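Local coordinates for mandelate racemase / muconate lactonizing enzyme (Burkholderia pseudomallei, PDB 2POD), which has no established function but belongs to the enolase superfamily and may act as a lyase at a metal-binding active site in its barrel domain, at residues 31-36 / 380-385; 81-86 / 273-278; 294-299 / 330-335; 325-330 / 359-364; 336-341 / 372-377. All coordinates share one frame; numbering follows the deposited sequence.

Contact 1: 31-36 / 380-385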
# COMPACT_ATOMS: atom_id res chain seq x y z
N THR B 31 -15.39 50.14 4.82
CA THR B 31 -14.84 49.36 5.92
C THR B 31 -15.38 47.94 5.92
O THR B 31 -16.58 47.72 5.69
CB THR B 31 -15.01 50.03 7.31
OG1 THR B 31 -16.00 49.33 8.08
CG2 THR B 31 -15.39 51.51 7.21
N GLY B 32 -14.49 46.98 6.18
CA GLY B 32 -14.87 45.57 6.23
C GLY B 32 -14.84 45.03 7.64
O GLY B 32 -14.02 45.45 8.45
N LEU B 33 -15.73 44.10 7.93
CA LEU B 33 -15.83 43.51 9.27
C LEU B 33 -15.35 42.06 9.28
O LEU B 33 -15.87 41.21 8.56
CB LEU B 33 -17.26 43.56 9.78
CG LEU B 33 -17.56 44.02 11.20
CD1 LEU B 33 -18.95 43.56 11.59
CD2 LEU B 33 -16.52 43.60 12.26
N GLY B 34 -14.35 41.80 10.12
CA GLY B 34 -13.91 40.44 10.42
C GLY B 34 -14.16 40.04 11.86
O GLY B 34 -14.46 40.88 12.72
N GLU B 35 -14.03 38.74 12.11
CA GLU B 35 -14.22 38.19 13.45
C GLU B 35 -13.38 36.93 13.62
O GLU B 35 -13.18 36.19 12.66
CB GLU B 35 -15.69 37.84 13.64
CG GLU B 35 -16.14 37.69 15.07
CD GLU B 35 -17.58 37.26 15.15
OE1 GLU B 35 -17.88 36.12 14.77
OE2 GLU B 35 -18.43 38.07 15.57
N THR B 36 -12.92 36.69 14.84
CA THR B 36 -12.50 35.35 15.27
C THR B 36 -12.72 35.09 16.76
O THR B 36 -12.99 36.02 17.52
CB THR B 36 -11.03 35.05 14.89
OG1 THR B 36 -10.74 33.67 15.15
CG2 THR B 36 -10.06 35.93 15.66
N LEU B 380 -21.09 40.96 3.94
CA LEU B 380 -21.78 40.21 4.98
C LEU B 380 -23.27 40.56 5.08
O LEU B 380 -24.10 39.69 5.33
CB LEU B 380 -21.12 40.44 6.35
CG LEU B 380 -19.63 40.17 6.57
CD1 LEU B 380 -19.17 40.94 7.78
CD2 LEU B 380 -19.39 38.68 6.78
N GLY B 381 -23.60 41.84 4.89
CA GLY B 381 -24.97 42.31 5.06
C GLY B 381 -25.27 42.69 6.50
O GLY B 381 -26.43 42.84 6.88
N LEU B 382 -24.21 42.84 7.30
CA LEU B 382 -24.29 43.51 8.59
C LEU B 382 -23.06 44.38 8.83
O LEU B 382 -22.02 44.18 8.20
CB LEU B 382 -24.49 42.51 9.74
CG LEU B 382 -23.47 41.39 10.04
CD1 LEU B 382 -22.29 41.89 10.84
CD2 LEU B 382 -24.13 40.26 10.79
N GLU B 383 -23.21 45.33 9.74
CA GLU B 383 -22.09 45.97 10.43
C GLU B 383 -22.28 45.79 11.93
O GLU B 383 -23.35 45.37 12.39
CB GLU B 383 -22.06 47.47 10.10
CG GLU B 383 -21.99 47.79 8.62
CD GLU B 383 -22.41 49.20 8.31
OE1 GLU B 383 -21.52 50.03 8.01
OE2 GLU B 383 -23.62 49.49 8.36
N LEU B 384 -21.23 46.10 12.69
CA LEU B 384 -21.40 46.40 14.11
C LEU B 384 -22.31 47.62 14.29
O LEU B 384 -22.22 48.58 13.51
CB LEU B 384 -20.04 46.66 14.78
CG LEU B 384 -19.07 45.48 14.92
CD1 LEU B 384 -17.69 45.97 15.28
CD2 LEU B 384 -19.57 44.47 15.94
N MSE B 385 -23.19 47.54 15.28
CA MSE B 385 -23.91 48.69 15.83
C MSE B 385 -23.03 49.95 15.93
O MSE B 385 -21.90 49.87 16.41
CB MSE B 385 -24.45 48.34 17.22
CG MSE B 385 -25.90 48.71 17.43
SE MSE B 385 -27.09 48.02 16.05
CE MSE B 385 -28.18 46.83 17.14

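Contact 2: 81-86 / 273-278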
# COMPACT_ATOMS: atom_id res chain seq x y z
N ALA B 81 -2.76 31.47 16.76
CA ALA B 81 -3.08 32.91 16.80
C ALA B 81 -2.91 33.59 15.44
O ALA B 81 -3.79 34.33 15.00
CB ALA B 81 -2.24 33.63 17.85
N GLU B 82 -1.79 33.30 14.80
CA GLU B 82 -1.54 33.70 13.41
C GLU B 82 -2.70 33.32 12.46
O GLU B 82 -3.19 34.17 11.71
CB GLU B 82 -0.23 33.08 12.92
CG GLU B 82 1.04 33.53 13.67
CD GLU B 82 1.37 32.72 14.93
OE1 GLU B 82 0.57 31.85 15.33
OE2 GLU B 82 2.44 32.97 15.52
N MSE B 83 -3.13 32.06 12.53
CA MSE B 83 -4.18 31.54 11.65
C MSE B 83 -5.55 32.18 11.87
O MSE B 83 -6.27 32.45 10.91
CB MSE B 83 -4.30 30.02 11.80
CG MSE B 83 -5.24 29.34 10.83
SE MSE B 83 -4.72 29.47 8.95
CE MSE B 83 -2.84 28.99 9.04
N ARG B 84 -5.89 32.41 13.13
CA ARG B 84 -7.16 33.06 13.48
C ARG B 84 -7.15 34.55 13.12
O ARG B 84 -8.17 35.10 12.70
CB ARG B 84 -7.47 32.86 14.97
CG ARG B 84 -7.70 31.41 15.39
CD ARG B 84 -8.24 31.31 16.83
NE ARG B 84 -7.51 32.14 17.78
CZ ARG B 84 -6.39 31.78 18.41
NH1 ARG B 84 -5.81 32.62 19.24
NH2 ARG B 84 -5.86 30.58 18.22
N GLY B 85 -5.99 35.19 13.28
CA GLY B 85 -5.81 36.59 12.90
C GLY B 85 -5.96 36.78 11.41
O GLY B 85 -6.70 37.66 10.95
N ASN B 86 -5.28 35.92 10.65
CA ASN B 86 -5.40 35.87 9.20
C ASN B 86 -6.83 35.65 8.73
O ASN B 86 -7.29 36.32 7.81
CB ASN B 86 -4.49 34.80 8.61
CG ASN B 86 -3.02 35.18 8.70
OD1 ASN B 86 -2.69 36.35 8.89
ND2 ASN B 86 -2.14 34.19 8.55
N THR B 273 -10.79 22.14 14.19
CA THR B 273 -9.42 22.38 14.65
C THR B 273 -8.40 22.46 13.50
O THR B 273 -7.30 22.97 13.69
CB THR B 273 -8.97 21.31 15.65
OG1 THR B 273 -8.79 20.06 14.98
CG2 THR B 273 -10.00 21.15 16.76
N LEU B 274 -8.78 21.94 12.34
CA LEU B 274 -7.88 21.84 11.19
C LEU B 274 -7.89 23.11 10.33
O LEU B 274 -8.94 23.72 10.13
CB LEU B 274 -8.23 20.62 10.33
CG LEU B 274 -7.79 19.25 10.84
CD1 LEU B 274 -8.52 18.16 10.08
CD2 LEU B 274 -6.27 19.07 10.73
N ALA B 275 -6.72 23.49 9.82
CA ALA B 275 -6.61 24.71 9.04
C ALA B 275 -6.12 24.47 7.62
O ALA B 275 -5.28 23.61 7.40
CB ALA B 275 -5.73 25.72 9.75
N THR B 276 -6.66 25.25 6.68
CA THR B 276 -6.21 25.33 5.26
C THR B 276 -6.47 24.09 4.39
O THR B 276 -6.85 23.03 4.89
CB THR B 276 -4.75 25.81 5.08
OG1 THR B 276 -3.85 24.75 5.41
CG2 THR B 276 -4.44 27.05 5.94
N ARG B 277 -6.24 24.25 3.09
CA ARG B 277 -6.32 23.15 2.13
C ARG B 277 -5.39 22.01 2.49
O ARG B 277 -5.74 20.85 2.34
CB ARG B 277 -5.98 23.65 0.72
CG ARG B 277 -7.11 24.38 0.04
CD ARG B 277 -6.58 25.18 -1.13
NE ARG B 277 -5.91 26.40 -0.70
CZ ARG B 277 -5.05 27.10 -1.44
NH1 ARG B 277 -4.76 26.71 -2.67
NH2 ARG B 277 -4.50 28.20 -0.95
N TRP B 278 -4.21 22.37 2.99
CA TRP B 278 -3.18 21.43 3.42
C TRP B 278 -3.57 20.55 4.61
O TRP B 278 -3.32 19.34 4.60
CB TRP B 278 -1.89 22.19 3.70
CG TRP B 278 -1.30 22.76 2.43
CD1 TRP B 278 -0.45 22.13 1.57
CD2 TRP B 278 -1.58 24.04 1.84
NE1 TRP B 278 -0.14 22.95 0.51
CE2 TRP B 278 -0.83 24.13 0.64
CE3 TRP B 278 -2.38 25.13 2.22
CZ2 TRP B 278 -0.86 25.26 -0.18
CZ3 TRP B 278 -2.41 26.26 1.40
CH2 TRP B 278 -1.65 26.31 0.21

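Contact 3: 294-299 / 330-335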
# COMPACT_ATOMS: atom_id res chain seq x y z
N LEU B 294 -15.51 22.62 9.39
CA LEU B 294 -14.80 23.78 8.89
C LEU B 294 -15.25 24.94 9.75
O LEU B 294 -16.44 25.19 9.87
CB LEU B 294 -15.24 24.03 7.44
CG LEU B 294 -14.36 24.77 6.44
CD1 LEU B 294 -12.92 24.44 6.69
CD2 LEU B 294 -14.74 24.37 5.04
N ASP B 295 -14.31 25.65 10.36
CA ASP B 295 -14.62 26.96 10.93
C ASP B 295 -13.87 28.04 10.16
O ASP B 295 -12.65 28.05 10.17
CB ASP B 295 -14.23 26.99 12.41
CG ASP B 295 -14.70 28.25 13.12
OD1 ASP B 295 -14.23 29.35 12.77
OD2 ASP B 295 -15.53 28.14 14.05
N ILE B 296 -14.60 28.96 9.54
CA ILE B 296 -13.97 30.01 8.72
C ILE B 296 -13.07 31.00 9.47
O ILE B 296 -12.19 31.61 8.87
CB ILE B 296 -14.94 30.72 7.70
CG1 ILE B 296 -15.54 32.02 8.25
CG2 ILE B 296 -15.94 29.74 7.07
CD1 ILE B 296 -16.71 31.85 9.15
N SER B 297 -13.26 31.13 10.78
CA SER B 297 -12.37 31.95 11.59
C SER B 297 -11.13 31.22 12.13
O SER B 297 -10.25 31.85 12.70
CB SER B 297 -13.12 32.59 12.74
OG SER B 297 -13.47 31.62 13.71
N TRP B 298 -11.08 29.90 11.95
CA TRP B 298 -9.96 29.10 12.44
C TRP B 298 -9.16 28.45 11.32
O TRP B 298 -8.05 27.98 11.56
CB TRP B 298 -10.40 28.02 13.45
CG TRP B 298 -11.11 28.54 14.67
CD1 TRP B 298 -11.05 29.80 15.19
CD2 TRP B 298 -11.99 27.79 15.53
NE1 TRP B 298 -11.85 29.89 16.31
CE2 TRP B 298 -12.43 28.67 16.54
CE3 TRP B 298 -12.45 26.47 15.54
CZ2 TRP B 298 -13.31 28.28 17.55
CZ3 TRP B 298 -13.33 26.07 16.55
CH2 TRP B 298 -13.75 26.97 17.54
N CYS B 299 -9.72 28.43 10.10
CA CYS B 299 -9.20 27.58 9.02
C CYS B 299 -8.43 28.32 7.93
O CYS B 299 -7.86 27.68 7.05
CB CYS B 299 -10.31 26.75 8.40
SG CYS B 299 -11.38 27.65 7.25
N LEU B 330 -21.11 33.44 12.11
CA LEU B 330 -22.38 32.79 11.75
C LEU B 330 -22.93 33.29 10.42
O LEU B 330 -23.56 32.54 9.67
CB LEU B 330 -23.43 33.01 12.86
CG LEU B 330 -24.68 32.13 13.04
CD1 LEU B 330 -25.96 32.90 12.90
CD2 LEU B 330 -24.74 30.84 12.21
N THR B 331 -22.68 34.56 10.12
CA THR B 331 -23.21 35.22 8.94
C THR B 331 -22.39 34.84 7.72
O THR B 331 -22.95 34.47 6.69
CB THR B 331 -23.20 36.74 9.14
OG1 THR B 331 -23.86 37.05 10.36
CG2 THR B 331 -23.87 37.46 8.00
N ALA B 332 -21.07 34.93 7.87
CA ALA B 332 -20.11 34.54 6.84
C ALA B 332 -20.18 33.05 6.48
O ALA B 332 -20.04 32.69 5.31
CB ALA B 332 -18.69 34.92 7.27
N SER B 333 -20.41 32.20 7.48
CA SER B 333 -20.58 30.76 7.25
C SER B 333 -21.85 30.49 6.46
O SER B 333 -21.87 29.57 5.64
CB SER B 333 -20.65 29.98 8.57
OG SER B 333 -19.58 30.32 9.43
N THR B 334 -22.89 31.27 6.73
CA THR B 334 -24.18 31.10 6.07
C THR B 334 -24.09 31.50 4.60
O THR B 334 -24.64 30.82 3.74
CB THR B 334 -25.31 31.88 6.81
OG1 THR B 334 -25.42 31.39 8.15
CG2 THR B 334 -26.65 31.69 6.11
N HIS B 335 -23.35 32.58 4.33
CA HIS B 335 -22.88 32.88 2.99
C HIS B 335 -22.20 31.69 2.29
O HIS B 335 -22.55 31.35 1.16
CB HIS B 335 -21.96 34.11 3.00
CG HIS B 335 -22.69 35.42 3.07
ND1 HIS B 335 -23.24 36.03 1.97
CD2 HIS B 335 -22.93 36.24 4.12
CE1 HIS B 335 -23.80 37.17 2.33
NE2 HIS B 335 -23.63 37.32 3.63
O HOH W 1 -17.37 28.59 9.82

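Contact 4: 325-330 / 359-364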
# COMPACT_ATOMS: atom_id res chain seq x y z
N THR B 325 -20.19 30.47 17.82
CA THR B 325 -19.27 31.54 18.23
C THR B 325 -19.91 32.92 18.06
O THR B 325 -21.03 33.12 18.49
CB THR B 325 -17.88 31.45 17.54
OG1 THR B 325 -18.04 31.45 16.12
CG2 THR B 325 -17.15 30.17 17.96
N GLY B 326 -19.19 33.85 17.44
CA GLY B 326 -19.72 35.21 17.25
C GLY B 326 -20.67 35.36 16.07
O GLY B 326 -20.75 34.46 15.22
N PRO B 327 -21.41 36.49 16.01
CA PRO B 327 -22.42 36.73 14.97
C PRO B 327 -21.87 36.89 13.55
O PRO B 327 -22.55 36.54 12.59
CB PRO B 327 -23.09 38.03 15.43
CG PRO B 327 -22.08 38.70 16.27
CD PRO B 327 -21.36 37.60 16.98
N VAL B 328 -20.65 37.43 13.42
CA VAL B 328 -20.07 37.69 12.10
C VAL B 328 -19.66 36.38 11.44
O VAL B 328 -19.87 36.19 10.24
CB VAL B 328 -18.89 38.69 12.17
CG1 VAL B 328 -18.07 38.71 10.88
CG2 VAL B 328 -19.40 40.07 12.50
N VAL B 329 -19.10 35.47 12.25
CA VAL B 329 -18.78 34.11 11.81
C VAL B 329 -20.02 33.34 11.35
O VAL B 329 -19.99 32.72 10.29
CB VAL B 329 -17.93 33.34 12.87
CG1 VAL B 329 -18.01 31.83 12.69
CG2 VAL B 329 -16.49 33.79 12.79
N LEU B 330 -21.11 33.44 12.11
CA LEU B 330 -22.38 32.79 11.75
C LEU B 330 -22.93 33.29 10.42
O LEU B 330 -23.56 32.54 9.67
CB LEU B 330 -23.43 33.01 12.86
CG LEU B 330 -24.68 32.13 13.04
CD1 LEU B 330 -25.96 32.90 12.90
CD2 LEU B 330 -24.74 30.84 12.21
N ASP B 359 -27.94 42.65 20.22
CA ASP B 359 -27.57 44.02 20.60
C ASP B 359 -26.40 44.54 19.78
O ASP B 359 -26.19 45.75 19.68
CB ASP B 359 -27.23 44.08 22.09
CG ASP B 359 -28.10 43.15 22.92
OD1 ASP B 359 -27.69 41.98 23.11
OD2 ASP B 359 -29.18 43.58 23.36
N LEU B 360 -25.63 43.62 19.21
CA LEU B 360 -24.26 43.92 18.79
C LEU B 360 -24.15 44.32 17.32
O LEU B 360 -23.22 45.04 16.94
CB LEU B 360 -23.32 42.75 19.08
CG LEU B 360 -23.45 41.96 20.38
CD1 LEU B 360 -22.47 40.80 20.37
CD2 LEU B 360 -23.23 42.82 21.61
N VAL B 361 -25.09 43.84 16.50
CA VAL B 361 -25.01 44.03 15.06
C VAL B 361 -26.31 44.51 14.42
O VAL B 361 -27.39 44.28 14.96
CB VAL B 361 -24.45 42.78 14.30
CG1 VAL B 361 -22.95 42.62 14.55
CG2 VAL B 361 -25.22 41.52 14.66
N THR B 362 -26.17 45.17 13.26
CA THR B 362 -27.26 45.84 12.55
C THR B 362 -28.31 44.89 11.97
O THR B 362 -29.46 45.28 11.74
CB THR B 362 -26.72 46.72 11.41
OG1 THR B 362 -25.75 45.98 10.66
CG2 THR B 362 -26.08 47.99 11.95
N ALA B 363 -27.90 43.65 11.71
CA ALA B 363 -28.77 42.62 11.13
C ALA B 363 -28.24 41.24 11.50
O ALA B 363 -27.06 41.07 11.78
CB ALA B 363 -28.84 42.78 9.60
N LEU B 364 -29.12 40.24 11.50
CA LEU B 364 -28.73 38.87 11.81
C LEU B 364 -29.27 37.91 10.75
O LEU B 364 -30.30 38.19 10.14
CB LEU B 364 -29.25 38.46 13.19
CG LEU B 364 -28.45 38.79 14.45
CD1 LEU B 364 -29.18 38.23 15.65
CD2 LEU B 364 -27.02 38.24 14.42

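Contact 5: 336-341 / 372-377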
# COMPACT_ATOMS: atom_id res chain seq x y z
N LEU B 336 -21.26 31.04 2.98
CA LEU B 336 -20.59 29.83 2.45
C LEU B 336 -21.56 28.67 2.24
O LEU B 336 -21.52 28.00 1.21
CB LEU B 336 -19.40 29.41 3.35
CG LEU B 336 -18.72 28.05 3.06
CD1 LEU B 336 -17.92 28.10 1.77
CD2 LEU B 336 -17.85 27.57 4.23
N SER B 337 -22.45 28.48 3.20
CA SER B 337 -23.44 27.41 3.16
C SER B 337 -24.48 27.60 2.07
O SER B 337 -25.12 26.63 1.64
CB SER B 337 -24.14 27.30 4.50
OG SER B 337 -23.25 26.80 5.47
N LEU B 338 -24.66 28.84 1.63
CA LEU B 338 -25.58 29.16 0.54
C LEU B 338 -24.88 28.94 -0.80
O LEU B 338 -25.50 28.50 -1.76
CB LEU B 338 -26.09 30.60 0.67
CG LEU B 338 -27.50 30.84 1.23
CD1 LEU B 338 -27.76 30.14 2.55
CD2 LEU B 338 -27.78 32.33 1.36
N ASN B 339 -23.59 29.25 -0.85
CA ASN B 339 -22.82 29.08 -2.08
C ASN B 339 -22.49 27.63 -2.41
O ASN B 339 -22.67 27.20 -3.54
CB ASN B 339 -21.55 29.90 -2.06
CG ASN B 339 -20.56 29.44 -3.12
OD1 ASN B 339 -20.76 29.68 -4.31
ND2 ASN B 339 -19.52 28.73 -2.69
N ALA B 340 -21.97 26.89 -1.43
CA ALA B 340 -21.36 25.58 -1.68
C ALA B 340 -22.41 24.54 -2.09
O ALA B 340 -23.36 24.30 -1.36
CB ALA B 340 -20.58 25.10 -0.47
N PRO B 341 -22.24 23.94 -3.29
CA PRO B 341 -23.12 22.85 -3.74
C PRO B 341 -23.13 21.65 -2.79
O PRO B 341 -24.14 20.93 -2.70
CB PRO B 341 -22.52 22.45 -5.09
CG PRO B 341 -21.71 23.62 -5.52
CD PRO B 341 -21.19 24.24 -4.27
N ILE B 372 -32.02 28.46 7.76
CA ILE B 372 -31.30 29.71 8.02
C ILE B 372 -30.85 30.35 6.69
O ILE B 372 -30.57 29.65 5.72
CB ILE B 372 -30.11 29.50 9.04
CG1 ILE B 372 -29.47 30.82 9.48
CG2 ILE B 372 -29.05 28.52 8.50
CD1 ILE B 372 -28.42 30.68 10.57
N THR B 373 -30.84 31.68 6.65
CA THR B 373 -30.42 32.43 5.46
C THR B 373 -29.66 33.70 5.87
O THR B 373 -29.56 34.00 7.05
CB THR B 373 -31.62 32.77 4.54
OG1 THR B 373 -31.14 33.35 3.32
CG2 THR B 373 -32.59 33.74 5.23
N VAL B 374 -29.10 34.42 4.90
CA VAL B 374 -28.30 35.62 5.19
C VAL B 374 -29.18 36.86 5.45
O VAL B 374 -30.32 36.91 4.97
CB VAL B 374 -27.26 35.92 4.06
CG1 VAL B 374 -26.19 34.85 4.02
CG2 VAL B 374 -27.93 36.07 2.71
N PRO B 375 -28.65 37.86 6.19
CA PRO B 375 -29.18 39.23 6.04
C PRO B 375 -28.93 39.79 4.64
O PRO B 375 -27.89 39.52 4.04
CB PRO B 375 -28.37 40.02 7.07
CG PRO B 375 -27.13 39.22 7.30
CD PRO B 375 -27.58 37.79 7.19
N ASP B 376 -29.90 40.57 4.14
CA ASP B 376 -29.79 41.22 2.84
C ASP B 376 -28.67 42.26 2.78
O ASP B 376 -28.38 42.94 3.77
CB ASP B 376 -31.12 41.89 2.47
CG ASP B 376 -31.98 41.03 1.56
OD1 ASP B 376 -32.09 41.35 0.36
OD2 ASP B 376 -32.56 40.03 2.05
N GLY B 377 -28.05 42.37 1.62
CA GLY B 377 -27.19 43.49 1.31
C GLY B 377 -25.77 43.07 0.98
O GLY B 377 -25.41 41.90 1.17

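Contact 1: 31-36 / 380-385
The CA atoms of 31-36 and 380-385 come nearest at Leu33 and Glu383, 6.8 Å apart, and Leu33 spans that interval with a side chain directed at the loop. CB packs on Leu380 CD1 at 3.8 Å, and the same Leu380 methyl also lies 3.4 Å from the carbonyl O of Leu33. Leu33 CD1 goes deeper into the loop: it is 3.8 Å from Leu382 CD1 and 3.6 Å from the backbone N of Leu384. CD2 rests against Leu384 CD1 at 4.0 Å. The Leu33 side chain crosses those of Leu382 and Leu384 at roughly right angles. Leu382 carries CG between its own N and carbonyl carbon (chi1 60°), which turns CD1 to Leu33. Outside the segments, the carboxylate of Asp95 on helix 81-101 accepts from Leu33 N through OD2 and from Leu380 N through OD1, tying both backbones to one residue. This is where the C-terminal part of the chain returns to the capping domain of the enolase fold. With 195 Å² buried and only apolar side-chain pairs across it, the join is apolar contact between leucines, with Asp95 bonding to both backbones from outside.

Contact 2: 81-86 / 273-278
Met83, a selenomethionine on helix 81-101, is the one side chain of 81-86 that reaches Ala275 and Thr276, where the CA atoms of Met83 and Ala275 are 7.7 Å apart. CG leaves anti to the backbone N (chi1 -173°), and bends at the next two torsions lay the chain over its partners. CG sits 3.8 Å from Ala275 CB, SE is 3.9 Å from Thr276 CG2, and CE follows at 4.0 Å from that same methyl. Thr276 thus shows its methyl to Met83, whereas its OG1 turns back on its own chain and donates to Ala275 O at 2.7 Å, tilted 35° from the carbonyl plane. All three touching residues are buried, yet the patch totals just 103 Å². The looser flank is the partly exposed one: Asn86 turns to Tyr46 and Leu70 O, while Glu82 pairs in a salt bridge with Arg84 of a second subunit. Trp298 of the neighbouring loop packs on Arg84, and the backbone of Thr276 bonds to that of Cys299. The contact therefore joins the start of helix 81-101 in the capping domain to the link between strand 268-270 and helix 276-285 of the barrel, with helix 301-314 alongside Thr276.

Contact 3: 294-299 / 330-335
Ile296 belongs to the loop that follows strand 289-294 of the barrel, and it rests on Ala332 and Ser333 of helix 327-339. The touch is made by one methyl: Ile296 CD1 lies 3.3 Å from Ser333 OG, a close approach of carbon to oxygen, and 4.1 Å from Ala332 CB. The polar link goes through a water, which accepts from Ile296 N at 2.8 Å and donates to Ser333 OG at 2.8 Å. The serine hydroxyl is also bonded to Val329 O one turn back, so OG is held by the water on the loop side and by its own helix. Beside the water site the loop is folded by an Asx turn: Asp295 OD1 accepts from Ser297 N at 2.8 Å, with an N-H...O angle of 136°, and from Ser297 OG at 2.6 Å on the syn side. Two bonds on one oxygen fix the carboxylate, and its other oxygen, OD2, is bonded to His322 ND1. The Ser333 side chain is about 12 Å from a bound sodium ion. An Asp after the sixth barrel strand joined to a His after the seventh is consistent with the His-Asp dyad of mandelate racemase relatives in the enolase superfamily barrel.

Contact 4: 325-330 / 359-364
Pro327 presents its ring carbon CB to two methyls of the loop 359-364. Leu364 CD2 lies 4.1 Å from it and Val361 CG2 4.2 Å, and these two pairs are the whole first shell within 4.5 Å. Pro327 and Leu364 have CA atoms 7.4 Å apart, and both loop side chains help fill the space before the ring. With CG of Leu364 anti to its carbonyl carbon (chi1 -85°), its CD2 swings in to the ring although CB does not aim there. Val361, in contrast, is directed toward the helix start. Further out, Pro327 opens helix 327-339 with Gly326 at the N-cap position, and Leu330 N returns to Gly326 O at 3.3 Å. Glu35 of strand 31-37 accepts from Val328 N through OE2 and from Val329 N through OE1, which fixes this first turn against the capping domain. The loop is held by Thr362 OG1, hydrogen-bonded to Glu383 N, and by backbone bonds from Leu360 to Met385 and from Thr362 to Glu383. The chemistry divides accordingly: the 163 Å² interface is apolar and not especially tight, while the helix start is placed by Glu35, whose carboxylate would probably be stabilised as an anion by the N-terminal peptide NH groups.

Contact 5: 336-341 / 372-377
No flat side chain enters the touch between Leu338 and the residues Ile372, Thr373 and Val374, so there is no ring face or edge to stack on; Leu338 methyls meet the methyls of Val374, a threonine hydroxyl and a carbonyl oxygen. Leu338 points from helix 327-339 toward 372-374, and its CA is 7.6 Å from that of Thr373. CD2 does most of the touching: it lies 4.0 Å from Val374 CG1 and equally 4.0 Å from Val374 CG2, set against the fork of the valine, the two side chains crossing obliquely. The same methyl is 4.0 Å from Thr373 OG1, a hydroxyl whose polar partner is Asp115 O outside the segments. CD1, the other branch, comes only to 4.3 Å from Ile372 O. Val374 places CG2 between its N and carbonyl carbon and CG1 anti to the latter, and both methyls lie on the side of Leu338 CD2. The helix is finishing here: Ala340 N bonds to Leu336 O at 2.9 Å, and Arg114 NH1 takes the carbonyls of Ser337 and Ala340. Ile117 of strand 117-122 packs on both Leu338 and Ile372. The contact thus lies where the last turn of helix 327-339 covers strand 371-373 and the residues that follow it, the strand itself being antiparallel to strands 117-122 and 366-368.

Overall arrangement
Helix 327-339 is the common element of contacts 3, 4 and 5, which take its middle, start and end in turn; contacts 3 and 4 share Leu330 and have centres 12 Å apart. Contact 1 closes the longest loop of the five, with 343 residues between its segments, and encloses the other four; its centre is 8 Å from that of contact 4. It also meets contact 3, where Leu380 O and His335 NE2 are 3.0 Å apart. Contact 2 touches neither contact 4 nor contact 5, with centres 21 and 22 Å away, but meets contact 3 where Met83 CG lies 3.2 Å from Trp298 O. Glu220, Glu246 and Glu272 bind sodium; Glu272 directly precedes segment 273-278 of contact 2 and packs against Trp298 of contact 3.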